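Local coordinates for leucine-rich repeat protein TpLRR (Treponema pallidum, PDB 6MLX) that is of unknown function but, as a secreted, periplasmic leucine-rich repeat protein, may serve as a scaffold for binding other molecules, at residues V46-K51 / H74-C79; R69-H74 / H96-K101; A152-P157 / V175-L180; K161-G166 / V184-G189; V188-G193 / L208-E213. All coordinates share one frame; numbering follows the deposited sequence.

Contact 1: V46-K51 / H74-C79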
# COMPACT_ATOMS: atom_id res chain seq x y z
N VAL A 46 -6.89 -11.51 -12.29
CA VAL A 46 -5.47 -11.19 -12.16
C VAL A 46 -5.19 -9.73 -11.84
O VAL A 46 -4.03 -9.40 -11.53
CB VAL A 46 -4.69 -11.60 -13.42
CG1 VAL A 46 -4.74 -13.11 -13.60
CG2 VAL A 46 -5.26 -10.91 -14.63
N GLU A 47 -6.18 -8.85 -11.91
CA GLU A 47 -5.92 -7.43 -11.72
C GLU A 47 -7.14 -6.73 -11.14
O GLU A 47 -8.28 -7.05 -11.50
CB GLU A 47 -5.50 -6.78 -13.04
CG GLU A 47 -5.31 -5.27 -12.98
CD GLU A 47 -4.73 -4.72 -14.27
OE1 GLU A 47 -4.90 -3.52 -14.54
OE2 GLU A 47 -4.09 -5.49 -15.01
N VAL A 48 -6.91 -5.80 -10.21
CA VAL A 48 -7.93 -4.85 -9.76
C VAL A 48 -7.59 -3.51 -10.41
O VAL A 48 -6.63 -2.85 -10.00
CB VAL A 48 -7.99 -4.74 -8.23
CG1 VAL A 48 -9.03 -3.70 -7.82
CG2 VAL A 48 -8.27 -6.08 -7.59
N ALA A 49 -8.39 -3.10 -11.39
CA ALA A 49 -8.05 -1.97 -12.25
C ALA A 49 -8.18 -0.63 -11.53
O ALA A 49 -8.74 -0.51 -10.44
CB ALA A 49 -8.93 -1.95 -13.50
N THR A 50 -7.63 0.40 -12.18
CA THR A 50 -7.74 1.80 -11.79
C THR A 50 -9.12 2.14 -11.24
O THR A 50 -10.13 1.92 -11.90
CB THR A 50 -7.42 2.67 -13.01
OG1 THR A 50 -6.03 2.54 -13.35
CG2 THR A 50 -7.73 4.13 -12.74
N LYS A 51 -9.16 2.66 -10.00
CA LYS A 51 -10.37 3.20 -9.37
C LYS A 51 -11.51 2.19 -9.25
O LYS A 51 -12.68 2.57 -9.16
CB LYS A 51 -10.88 4.46 -10.11
CG LYS A 51 -9.91 5.63 -10.17
CD LYS A 51 -10.47 6.84 -10.95
CE LYS A 51 -10.59 8.07 -10.05
NZ LYS A 51 -10.01 9.36 -10.66
N HIS A 74 -5.33 4.41 -7.56
CA HIS A 74 -6.54 4.86 -6.87
C HIS A 74 -7.57 3.73 -6.72
O HIS A 74 -8.77 4.00 -6.62
CB HIS A 74 -7.19 6.06 -7.59
CG HIS A 74 -6.32 7.29 -7.67
ND1 HIS A 74 -6.35 8.28 -6.72
CD2 HIS A 74 -5.45 7.70 -8.61
CE1 HIS A 74 -5.51 9.24 -7.06
NE2 HIS A 74 -4.94 8.91 -8.20
N ALA A 75 -7.13 2.46 -6.71
CA ALA A 75 -8.08 1.35 -6.70
C ALA A 75 -9.01 1.41 -5.49
O ALA A 75 -10.22 1.15 -5.61
CB ALA A 75 -7.36 0.01 -6.73
N PHE A 76 -8.48 1.72 -4.31
CA PHE A 76 -9.31 1.82 -3.12
C PHE A 76 -9.29 3.22 -2.53
O PHE A 76 -9.57 3.38 -1.34
CB PHE A 76 -8.89 0.78 -2.08
CG PHE A 76 -8.98 -0.63 -2.57
CD1 PHE A 76 -10.15 -1.36 -2.43
CD2 PHE A 76 -7.89 -1.24 -3.18
CE1 PHE A 76 -10.23 -2.67 -2.87
CE2 PHE A 76 -7.96 -2.54 -3.62
CZ PHE A 76 -9.13 -3.26 -3.47
N ASP A 77 -8.94 4.22 -3.33
CA ASP A 77 -9.00 5.61 -2.92
C ASP A 77 -10.39 5.93 -2.37
O ASP A 77 -11.40 5.71 -3.04
CB ASP A 77 -8.68 6.49 -4.13
CG ASP A 77 -8.54 7.97 -3.80
OD1 ASP A 77 -8.97 8.42 -2.71
OD2 ASP A 77 -7.99 8.70 -4.64
N GLY A 78 -10.44 6.38 -1.11
CA GLY A 78 -11.70 6.78 -0.51
C GLY A 78 -12.51 5.68 0.15
O GLY A 78 -13.65 5.93 0.54
N CYS A 79 -11.95 4.48 0.31
CA CYS A 79 -12.67 3.43 1.04
C CYS A 79 -12.50 3.67 2.54
O CYS A 79 -11.79 2.95 3.25
CB CYS A 79 -12.18 2.05 0.62
SG CYS A 79 -12.66 1.65 -1.06

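Contact 2: R69-H74 / H96-K101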
# COMPACT_ATOMS: atom_id res chain seq x y z
N ARG A 69 -2.38 -10.10 -9.45
CA ARG A 69 -0.99 -9.70 -9.58
C ARG A 69 -0.79 -8.21 -9.39
O ARG A 69 0.32 -7.78 -9.05
CB ARG A 69 -0.47 -10.09 -10.97
CG ARG A 69 -0.50 -11.58 -11.26
CD ARG A 69 0.72 -12.26 -10.63
NE ARG A 69 0.79 -13.70 -10.89
CZ ARG A 69 0.30 -14.66 -10.10
NH1 ARG A 69 -0.34 -14.33 -8.97
NH2 ARG A 69 0.41 -15.94 -10.44
N MET A 70 -1.84 -7.41 -9.57
CA MET A 70 -1.71 -5.97 -9.74
C MET A 70 -2.91 -5.27 -9.13
O MET A 70 -4.05 -5.66 -9.38
CB MET A 70 -1.60 -5.63 -11.23
CG MET A 70 -2.06 -4.23 -11.58
SD MET A 70 -0.76 -3.12 -11.12
CE MET A 70 0.46 -3.58 -12.36
N ILE A 71 -2.65 -4.22 -8.34
CA ILE A 71 -3.69 -3.32 -7.86
C ILE A 71 -3.43 -1.95 -8.47
O ILE A 71 -2.38 -1.34 -8.21
CB ILE A 71 -3.74 -3.25 -6.33
CG1 ILE A 71 -4.08 -4.63 -5.75
CG2 ILE A 71 -4.73 -2.20 -5.85
CD1 ILE A 71 -4.06 -4.69 -4.24
N GLY A 72 -4.36 -1.47 -9.30
CA GLY A 72 -4.16 -0.27 -10.10
C GLY A 72 -4.31 1.02 -9.31
O GLY A 72 -4.66 1.04 -8.13
N GLN A 73 -4.06 2.13 -10.00
CA GLN A 73 -4.00 3.42 -9.33
C GLN A 73 -5.36 3.80 -8.74
O GLN A 73 -6.41 3.52 -9.33
CB GLN A 73 -3.53 4.51 -10.31
CG GLN A 73 -4.54 4.80 -11.42
CD GLN A 73 -4.38 6.19 -12.02
OE1 GLN A 73 -3.27 6.64 -12.25
NE2 GLN A 73 -5.51 6.87 -12.27
N HIS A 74 -5.33 4.41 -7.56
CA HIS A 74 -6.54 4.86 -6.87
C HIS A 74 -7.57 3.73 -6.72
O HIS A 74 -8.77 4.00 -6.62
CB HIS A 74 -7.19 6.06 -7.59
CG HIS A 74 -6.32 7.29 -7.67
ND1 HIS A 74 -6.35 8.28 -6.72
CD2 HIS A 74 -5.45 7.70 -8.61
CE1 HIS A 74 -5.51 9.24 -7.06
NE2 HIS A 74 -4.94 8.91 -8.20
N HIS A 96 -0.10 3.83 -7.82
CA HIS A 96 -0.10 5.03 -6.99
C HIS A 96 -1.50 5.34 -6.45
O HIS A 96 -2.53 5.06 -7.08
CB HIS A 96 0.50 6.21 -7.76
CG HIS A 96 -0.29 6.65 -8.95
ND1 HIS A 96 -1.28 7.61 -8.88
CD2 HIS A 96 -0.20 6.29 -10.26
CE1 HIS A 96 -1.78 7.81 -10.08
NE2 HIS A 96 -1.15 7.03 -10.94
N HIS A 97 -1.53 5.87 -5.23
CA HIS A 97 -2.74 6.28 -4.51
C HIS A 97 -3.70 5.13 -4.24
O HIS A 97 -4.86 5.38 -3.89
CB HIS A 97 -3.49 7.40 -5.26
CG HIS A 97 -2.73 8.68 -5.36
ND1 HIS A 97 -1.83 8.93 -6.38
CD2 HIS A 97 -2.71 9.78 -4.57
CE1 HIS A 97 -1.30 10.13 -6.21
NE2 HIS A 97 -1.82 10.67 -5.12
N ALA A 98 -3.27 3.88 -4.39
CA ALA A 98 -4.21 2.77 -4.36
C ALA A 98 -5.04 2.73 -3.08
O ALA A 98 -6.20 2.31 -3.10
CB ALA A 98 -3.49 1.44 -4.54
N PHE A 99 -4.47 3.17 -1.95
CA PHE A 99 -5.19 3.19 -0.68
C PHE A 99 -5.23 4.59 -0.09
O PHE A 99 -5.30 4.78 1.12
CB PHE A 99 -4.57 2.21 0.32
CG PHE A 99 -4.68 0.78 -0.12
CD1 PHE A 99 -5.87 0.08 0.07
CD2 PHE A 99 -3.62 0.15 -0.74
CE1 PHE A 99 -5.99 -1.23 -0.33
CE2 PHE A 99 -3.72 -1.18 -1.15
CZ PHE A 99 -4.92 -1.87 -0.95
N HIS A 100 -5.19 5.59 -0.97
CA HIS A 100 -5.29 6.98 -0.53
C HIS A 100 -6.56 7.19 0.29
O HIS A 100 -7.64 6.73 -0.09
CB HIS A 100 -5.23 7.89 -1.77
CG HIS A 100 -5.49 9.34 -1.48
ND1 HIS A 100 -4.57 10.16 -0.86
CD2 HIS A 100 -6.57 10.11 -1.73
CE1 HIS A 100 -5.08 11.37 -0.73
NE2 HIS A 100 -6.29 11.37 -1.26
N LYS A 101 -6.41 7.84 1.45
CA LYS A 101 -7.52 8.17 2.35
C LYS A 101 -8.27 6.94 2.85
O LYS A 101 -9.48 7.02 3.13
CB LYS A 101 -8.52 9.13 1.69
CG LYS A 101 -8.04 10.55 1.53
CD LYS A 101 -9.11 11.38 0.82
CE LYS A 101 -9.49 12.59 1.65
NZ LYS A 101 -8.35 13.57 1.60

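Contact 3: A152-P157 / V175-L180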
# COMPACT_ATOMS: atom_id res chain seq x y z
N ALA A 152 3.61 4.07 13.57
CA ALA A 152 4.61 4.05 14.63
C ALA A 152 5.89 3.31 14.24
O ALA A 152 6.97 3.66 14.72
CB ALA A 152 4.02 3.40 15.89
N SER A 153 5.79 2.30 13.38
CA SER A 153 6.89 1.38 13.12
C SER A 153 6.89 0.95 11.66
O SER A 153 5.87 0.47 11.16
CB SER A 153 6.79 0.14 14.02
OG SER A 153 7.83 -0.77 13.74
N VAL A 154 8.03 1.08 11.00
CA VAL A 154 8.23 0.64 9.63
C VAL A 154 9.51 -0.18 9.57
O VAL A 154 10.57 0.30 9.98
CB VAL A 154 8.32 1.81 8.63
CG1 VAL A 154 8.69 1.29 7.24
CG2 VAL A 154 7.01 2.58 8.58
N ARG A 155 9.41 -1.40 9.05
CA ARG A 155 10.59 -2.19 8.74
C ARG A 155 10.82 -2.11 7.23
O ARG A 155 9.93 -2.44 6.45
CB ARG A 155 10.46 -3.64 9.18
CG ARG A 155 11.71 -4.51 8.91
CD ARG A 155 11.42 -6.01 9.09
NE ARG A 155 10.91 -6.31 10.43
CZ ARG A 155 10.23 -7.40 10.76
NH1 ARG A 155 9.95 -8.33 9.85
NH2 ARG A 155 9.80 -7.56 12.01
N LEU A 156 12.00 -1.65 6.85
CA LEU A 156 12.36 -1.49 5.45
C LEU A 156 12.83 -2.82 4.85
O LEU A 156 13.27 -3.71 5.58
CB LEU A 156 13.46 -0.45 5.32
CG LEU A 156 13.10 0.98 5.75
CD1 LEU A 156 14.37 1.79 5.90
CD2 LEU A 156 12.18 1.62 4.73
N PRO A 157 12.75 -2.96 3.52
CA PRO A 157 13.39 -4.12 2.88
C PRO A 157 14.89 -4.05 3.10
O PRO A 157 15.49 -2.98 3.15
CB PRO A 157 13.04 -3.94 1.39
CG PRO A 157 12.03 -2.87 1.33
CD PRO A 157 12.24 -2.00 2.53
N VAL A 175 8.37 6.25 15.23
CA VAL A 175 9.48 6.16 16.17
C VAL A 175 10.46 5.05 15.86
O VAL A 175 11.58 5.05 16.40
CB VAL A 175 8.96 6.02 17.63
CG1 VAL A 175 8.04 7.18 18.00
CG2 VAL A 175 8.24 4.73 17.79
N GLU A 176 10.12 4.09 15.01
CA GLU A 176 10.95 2.92 14.76
C GLU A 176 11.08 2.70 13.26
O GLU A 176 10.07 2.64 12.55
CB GLU A 176 10.39 1.67 15.43
CG GLU A 176 11.21 0.42 15.23
CD GLU A 176 10.61 -0.78 15.94
OE1 GLU A 176 9.53 -1.26 15.54
OE2 GLU A 176 11.20 -1.23 16.92
N LEU A 177 12.32 2.57 12.80
CA LEU A 177 12.63 2.37 11.39
C LEU A 177 13.61 1.20 11.35
O LEU A 177 14.81 1.39 11.53
CB LEU A 177 13.20 3.63 10.78
CG LEU A 177 13.44 3.61 9.27
CD1 LEU A 177 12.15 3.30 8.56
CD2 LEU A 177 14.02 4.94 8.81
N GLY A 178 13.08 -0.00 11.16
CA GLY A 178 13.91 -1.19 11.17
C GLY A 178 14.56 -1.44 9.82
O GLY A 178 14.11 -0.97 8.77
N ASN A 179 15.67 -2.20 9.86
CA ASN A 179 16.39 -2.55 8.64
C ASN A 179 16.91 -1.31 7.93
O ASN A 179 16.88 -1.22 6.71
CB ASN A 179 15.52 -3.34 7.67
CG ASN A 179 15.69 -4.80 7.82
OD1 ASN A 179 16.55 -5.23 8.57
ND2 ASN A 179 14.89 -5.57 7.11
N LEU A 180 17.32 -0.32 8.70
CA LEU A 180 17.95 0.84 8.10
C LEU A 180 19.31 0.41 7.56
O LEU A 180 20.08 -0.23 8.29
CB LEU A 180 18.09 1.95 9.12
CG LEU A 180 18.39 3.36 8.61
CD1 LEU A 180 17.42 3.80 7.52
CD2 LEU A 180 18.35 4.33 9.79

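Contact 4: K161-G166 / V184-G189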
# COMPACT_ATOMS: atom_id res chain seq x y z
N LYS A 161 17.74 0.88 -1.51
CA LYS A 161 18.80 1.76 -1.96
C LYS A 161 18.48 3.25 -1.80
O LYS A 161 19.42 4.05 -1.66
CB LYS A 161 19.14 1.46 -3.42
CG LYS A 161 19.54 0.02 -3.59
CD LYS A 161 20.39 -0.19 -4.80
CE LYS A 161 19.55 -0.55 -5.97
NZ LYS A 161 20.38 -1.43 -6.83
N ASN A 162 17.21 3.64 -1.79
CA ASN A 162 16.86 5.03 -1.61
C ASN A 162 15.57 5.12 -0.82
O ASN A 162 14.71 4.24 -0.89
CB ASN A 162 16.66 5.73 -2.96
CG ASN A 162 15.53 5.12 -3.76
OD1 ASN A 162 15.45 3.90 -3.90
ND2 ASN A 162 14.63 5.96 -4.28
N LEU A 163 15.43 6.21 -0.06
CA LEU A 163 14.16 6.59 0.54
C LEU A 163 13.62 7.77 -0.28
O LEU A 163 14.20 8.86 -0.26
CB LEU A 163 14.33 6.95 2.01
CG LEU A 163 14.90 5.83 2.88
CD1 LEU A 163 14.99 6.27 4.32
CD2 LEU A 163 14.05 4.58 2.77
N ALA A 164 12.52 7.54 -0.98
CA ALA A 164 12.02 8.48 -1.97
C ALA A 164 11.53 9.77 -1.31
O ALA A 164 11.36 9.86 -0.09
CB ALA A 164 10.89 7.85 -2.79
N ASP A 165 11.27 10.77 -2.15
CA ASP A 165 10.81 12.08 -1.71
C ASP A 165 9.60 11.97 -0.80
O ASP A 165 8.62 11.29 -1.12
CB ASP A 165 10.45 12.96 -2.92
CG ASP A 165 11.66 13.38 -3.75
OD1 ASP A 165 12.83 13.12 -3.39
OD2 ASP A 165 11.42 14.02 -4.79
N GLY A 166 9.66 12.65 0.34
CA GLY A 166 8.54 12.74 1.26
C GLY A 166 7.96 11.41 1.70
O GLY A 166 6.78 11.32 2.04
N VAL A 184 22.50 4.34 2.05
CA VAL A 184 21.22 4.60 1.39
C VAL A 184 21.25 6.05 0.92
O VAL A 184 22.01 6.86 1.45
CB VAL A 184 20.05 4.31 2.36
CG1 VAL A 184 19.97 5.40 3.43
CG2 VAL A 184 18.72 4.14 1.62
N SER A 185 20.44 6.35 -0.09
CA SER A 185 20.28 7.71 -0.60
C SER A 185 18.93 8.26 -0.19
O SER A 185 17.94 7.54 -0.12
CB SER A 185 20.39 7.75 -2.13
OG SER A 185 21.68 7.36 -2.55
N PHE A 186 18.88 9.57 0.05
CA PHE A 186 17.67 10.21 0.52
C PHE A 186 17.12 11.17 -0.52
O PHE A 186 17.86 12.02 -1.04
CB PHE A 186 17.91 10.94 1.84
CG PHE A 186 18.40 10.05 2.96
CD1 PHE A 186 19.75 9.85 3.16
CD2 PHE A 186 17.51 9.42 3.81
CE1 PHE A 186 20.21 9.04 4.20
CE2 PHE A 186 17.95 8.61 4.84
CZ PHE A 186 19.30 8.43 5.05
N GLY A 187 15.84 11.04 -0.82
CA GLY A 187 15.13 12.07 -1.53
C GLY A 187 14.90 13.28 -0.63
O GLY A 187 15.40 13.38 0.49
N VAL A 188 14.10 14.20 -1.15
CA VAL A 188 13.86 15.49 -0.50
C VAL A 188 12.77 15.34 0.56
O VAL A 188 11.71 14.76 0.30
CB VAL A 188 13.48 16.55 -1.55
CG1 VAL A 188 13.02 17.85 -0.88
CG2 VAL A 188 14.66 16.80 -2.50
N GLY A 189 13.02 15.90 1.74
CA GLY A 189 12.02 15.95 2.79
C GLY A 189 11.50 14.60 3.23
O GLY A 189 10.31 14.47 3.55

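Contact 5: V188-G193 / L208-E213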
# COMPACT_ATOMS: atom_id res chain seq x y z
N VAL A 188 14.10 14.20 -1.15
CA VAL A 188 13.86 15.49 -0.50
C VAL A 188 12.77 15.34 0.56
O VAL A 188 11.71 14.76 0.30
CB VAL A 188 13.48 16.55 -1.55
CG1 VAL A 188 13.02 17.85 -0.88
CG2 VAL A 188 14.66 16.80 -2.50
N GLY A 189 13.02 15.90 1.74
CA GLY A 189 12.02 15.95 2.79
C GLY A 189 11.50 14.60 3.23
O GLY A 189 10.31 14.47 3.55
N VAL A 190 12.37 13.58 3.26
CA VAL A 190 11.94 12.22 3.62
C VAL A 190 11.18 12.22 4.95
O VAL A 190 10.09 11.65 5.06
CB VAL A 190 13.15 11.27 3.67
CG1 VAL A 190 12.76 9.95 4.28
CG2 VAL A 190 13.73 11.07 2.26
N PHE A 191 11.74 12.89 5.97
CA PHE A 191 11.25 12.81 7.35
C PHE A 191 10.62 14.11 7.84
O PHE A 191 10.54 14.33 9.06
CB PHE A 191 12.37 12.39 8.30
CG PHE A 191 12.96 11.04 8.01
CD1 PHE A 191 12.25 9.89 8.32
CD2 PHE A 191 14.21 10.92 7.44
CE1 PHE A 191 12.78 8.64 8.07
CE2 PHE A 191 14.75 9.66 7.18
CZ PHE A 191 14.04 8.52 7.50
N VAL A 192 10.16 14.97 6.93
CA VAL A 192 9.45 16.19 7.31
C VAL A 192 8.23 15.83 8.16
O VAL A 192 7.45 14.94 7.82
CB VAL A 192 9.04 16.99 6.06
CG1 VAL A 192 7.99 18.03 6.40
CG2 VAL A 192 10.27 17.64 5.41
N GLY A 193 8.06 16.55 9.28
CA GLY A 193 6.94 16.34 10.18
C GLY A 193 7.05 15.14 11.09
O GLY A 193 6.10 14.86 11.82
N LEU A 208 24.01 8.50 7.90
CA LEU A 208 23.84 7.99 6.54
C LEU A 208 23.80 9.10 5.49
O LEU A 208 23.82 8.78 4.29
CB LEU A 208 22.57 7.14 6.44
CG LEU A 208 22.59 5.78 7.16
CD1 LEU A 208 21.17 5.25 7.31
CD2 LEU A 208 23.47 4.76 6.45
N GLY A 209 23.74 10.37 5.89
CA GLY A 209 23.85 11.47 4.95
C GLY A 209 22.60 12.28 4.69
O GLY A 209 22.60 13.10 3.77
N TYR A 210 21.53 12.08 5.46
CA TYR A 210 20.34 12.90 5.29
C TYR A 210 20.66 14.33 5.70
O TYR A 210 21.25 14.56 6.76
CB TYR A 210 19.20 12.34 6.13
CG TYR A 210 17.86 13.04 6.00
CD1 TYR A 210 17.13 12.99 4.81
CD2 TYR A 210 17.31 13.71 7.08
CE1 TYR A 210 15.89 13.61 4.70
CE2 TYR A 210 16.09 14.34 6.98
CZ TYR A 210 15.37 14.28 5.79
OH TYR A 210 14.14 14.91 5.72
N LYS A 211 20.28 15.29 4.85
CA LYS A 211 20.43 16.71 5.15
C LYS A 211 19.09 17.43 5.20
O LYS A 211 19.07 18.66 5.32
CB LYS A 211 21.33 17.42 4.13
CG LYS A 211 22.33 16.57 3.40
CD LYS A 211 23.59 16.29 4.22
CE LYS A 211 24.58 15.46 3.40
NZ LYS A 211 25.63 14.81 4.24
N GLY A 212 17.98 16.71 5.09
CA GLY A 212 16.67 17.34 5.09
C GLY A 212 16.17 17.62 6.50
O GLY A 212 16.89 17.50 7.49
N GLU A 213 14.90 17.97 6.58
CA GLU A 213 14.30 18.37 7.85
C GLU A 213 13.65 17.18 8.55
O GLU A 213 12.98 16.36 7.93
CB GLU A 213 13.25 19.46 7.64
CG GLU A 213 13.82 20.75 7.05
CD GLU A 213 15.13 21.13 7.73
OE1 GLU A 213 16.17 21.26 7.01
OE2 GLU A 213 15.14 21.25 8.98

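Contact 1: V46-K51 / H74-C79
In this BspA-type leucine-rich repeat solenoid, each coil of chain lies against the next, and the turn that leaves strand 43-48 packs here on the turn that follows strand 70-71 in the next coil. His74 comes first. Its carbonyl O receives the CA of Lys51 in a CA-H...O contact of 3.3 Å, with 159° at the hydrogen. The two side chains then run side by side in the same direction, Lys51 CG lying 3.8 Å from His74 CB. The imidazole, with CG anti to the carbonyl carbon (chi1 -61°), turns its ND1 to Asp77. Ala75 follows, its methyl CB 4.2 Å from Val48 CG1 and 4.0 Å from the carbonyl O of Ala49, where the strand gives way to the bend. Phe76 starts pointing away, yet the far end of its ring swings back so that CZ meets the same Val48 CG1 at 4.4 Å. The ring stacks on Phe53 and meets Phe99, which places it in the aromatic row inside the solenoid. Asp77 answers His74: ND1 donates to OD2 at 2.7 Å and 165°, close to the imidazole plane, and OD2 accepts with its anti lone pair, the one turned away from OD1. That bond fixes the rotation of the ring. The aspartate would favour a protonated histidine, while the ammonium of Lys51, near but not touching, would work against it, so the charge is left open. Gly78, with positive phi, lets the chain turn, and the type II turn from Phe76 to Cys79 closes with Cys79 N donating to Phe76 O at 3.1 Å.

Contact 2: R69-H74 / H96-K101
His74, His96 and Gln73 carry this contact between successive coils of the leucine-rich repeat solenoid, and with His97 the histidines form an aromatic cluster. The His74 ring lies beside His97, pointing the same way. Their planes are 5° apart but slid, so that it is His97 CB, 3.4 Å from the His74 centroid, that sits over the imidazole face in a CH-pi contact. His74 ND1 is already engaged by Asp77, which holds the ring for this packing. On the backbone, His74 N donates to His96 O over 2.9 Å at 155°, in the carbonyl plane. His96 crosses His74 obliquely. Both Gln73 and His96 place CG in the crowded position between backbone N and carbonyl carbon, which lays the two chains side by side and sets Gln73 CB over the face of the His96 ring, 3.7 Å from its centroid. At the edge of the His96 ring, in its plane, His96 ND1 and His97 ND1 share a hydrogen bond of 2.9 Å, whose donor could be either ring. Toward the interior, Ile71 CG2 rests 4.1 Å from Ala98 CB. Strand 70-71 is flanked by parallel strands 43-48 and 93-94, and Phe99 lies between Phe76 and Phe122 in the hydrophobic core.

Contact 3: A152-P157 / V175-L180
Two parallel strands, 153-155 and 176-178, pair in register here as neighbouring coils of the leucine-rich repeat solenoid. Val154 stands at the centre: its N donates to Glu176 O, and its O accepts from Gly178 N at 2.8 Å. Gly178 O takes Leu156 N. At the start of the pair Ala152 O is gripped twice, by Val175 N at 3.0 Å, approaching from above the carbonyl plane, and by Glu176 N at 3.2 Å within it. On one face Ser153 OG and Glu176 CG both stand anti to their backbone N, the glutamate chain runs on extended, and Ser153 OG donates at 2.5 Å to Glu176 OE1, which accepts with its anti lone pair. On the other, inward face Leu177 CD1 nestles 4.1 Å from Val154 CB; Leu156, just after the strand, crosses Leu177 obliquely, its CG 3.8 Å from that CD1. Further out, Leu201 of helix 199-207 and Phe191 press on Leu177, while strand 130-132 pairs with the other side of strand 153-155; within this sheet 176-178 is an outermost strand. The pairing ends where Asn179, at positive phi, turns its amide back: ND2 donates to Leu156 O at 2.9 Å, nearly along the C=O axis and within the amide plane.

Contact 4: K161-G166 / V184-G189
The backbone core of this pairing is compact, whereas the side chains of Lys161, Asn162 and Ser185 on its outward side are sparsely joined. Segments 161-166 and 184-189 run alongside in parallel, as successive coils of a leucine-rich repeat solenoid. Lys161 O accepts from Ser185 N at 3.0 Å. Leu163 then uses both its backbone groups: its N reaches Ser185 O at 2.8 Å, nearly along the C=O axis, and its O takes Gly187 N at 2.8 Å in the same straight fashion. On the inward face Leu163 and Phe186 point the same way, CD1 of the leucine lying 3.8 Å from CE2 of the ring. Leu156 and Phe191 also touch Leu163, and Tyr210 meets Phe186 edge-to-face. Outside, Asn162 and Ser185 merely approach, CB to CB at 4.3 Å. Asp165 is the exception on the exposed side, folding its carboxylate across with CG anti to the carbonyl carbon (chi1 -69°). OD1 accepts from Val188 N at 2.8 Å and 162°, from 49° above the carboxylate plane. Gly187, bare of side chain, lets the same OD1 come to 3.1 Å from its CA. Gly166 N closes the row on Val188 O at 2.9 Å. Past the strands the regular pattern thus stops, and the Asp165 carboxylate takes up Val188 N, an amide that the strand pattern would not pair; as acceptor of a backbone N-H in an exposed position Asp165 is likely to remain ionised.

Contact 5: V188-G193 / L208-E213
The Tyr210 ring is sandwiched: Gly212 N lies 3.4 Å above one face, over its centre, and the edge of Phe191 approaches the other through CD2, nearer the rim, while Glu213 O lies at the ring edge, in plane. The Tyr210-Phe191 pair is T-shaped, planes 84° and centroids 5.3 Å apart. Phe191 in turn has Val190 CG1 over the centre of one face, 3.5 Å above the plane, and Tyr210 at its edge. Tyr210 sets CG anti to its backbone N (chi1 -176°), which carries the ring across to the turn from Gly189 to Val192. There its hydroxyl is held from two directions: Phe191 N donates to OH at 3.1 Å and 169°, and OH donates to Glu213 O at 2.9 Å, above the carbonyl plane. Val190 CB leans on CE1 of the ring at 3.7 Å, while beside the hydroxyl's partner Val192 CG2 meets Glu213 CB at 4.1 Å. Helix 199-207 ends in a Schellman motif at Gly209, and its Arg206 binds the carbonyl O of both Tyr210 and Gly212. The C-terminal tail thus lies across the last coil of the leucine-rich repeat solenoid, Val205 of the helix touching Phe191 and Tyr210, with Phe186 of strand 185-186 beside them.

In the fold
From the N terminus, contact 1 closes the coil between strand 43-48 and the turn after strand 70-71, and contact 2 opens before it is complete. The two cross, share His74, and are tied further by Phe76 N close to Ala98 O and Val48 O close to Gly72 N. About 22 Å from contact 2, centre to centre, contact 3 joins strands 153-155 and 176-178; contact 4 crosses it, their leucines meeting at Leu156 and Leu163. Contact 5 begins on Val188 and Gly189, where contact 4 ends, and spans helix 199-207 to bring the C-terminal tail back. Early contacts thus bind the N-terminal coils, later ones the C-terminal end.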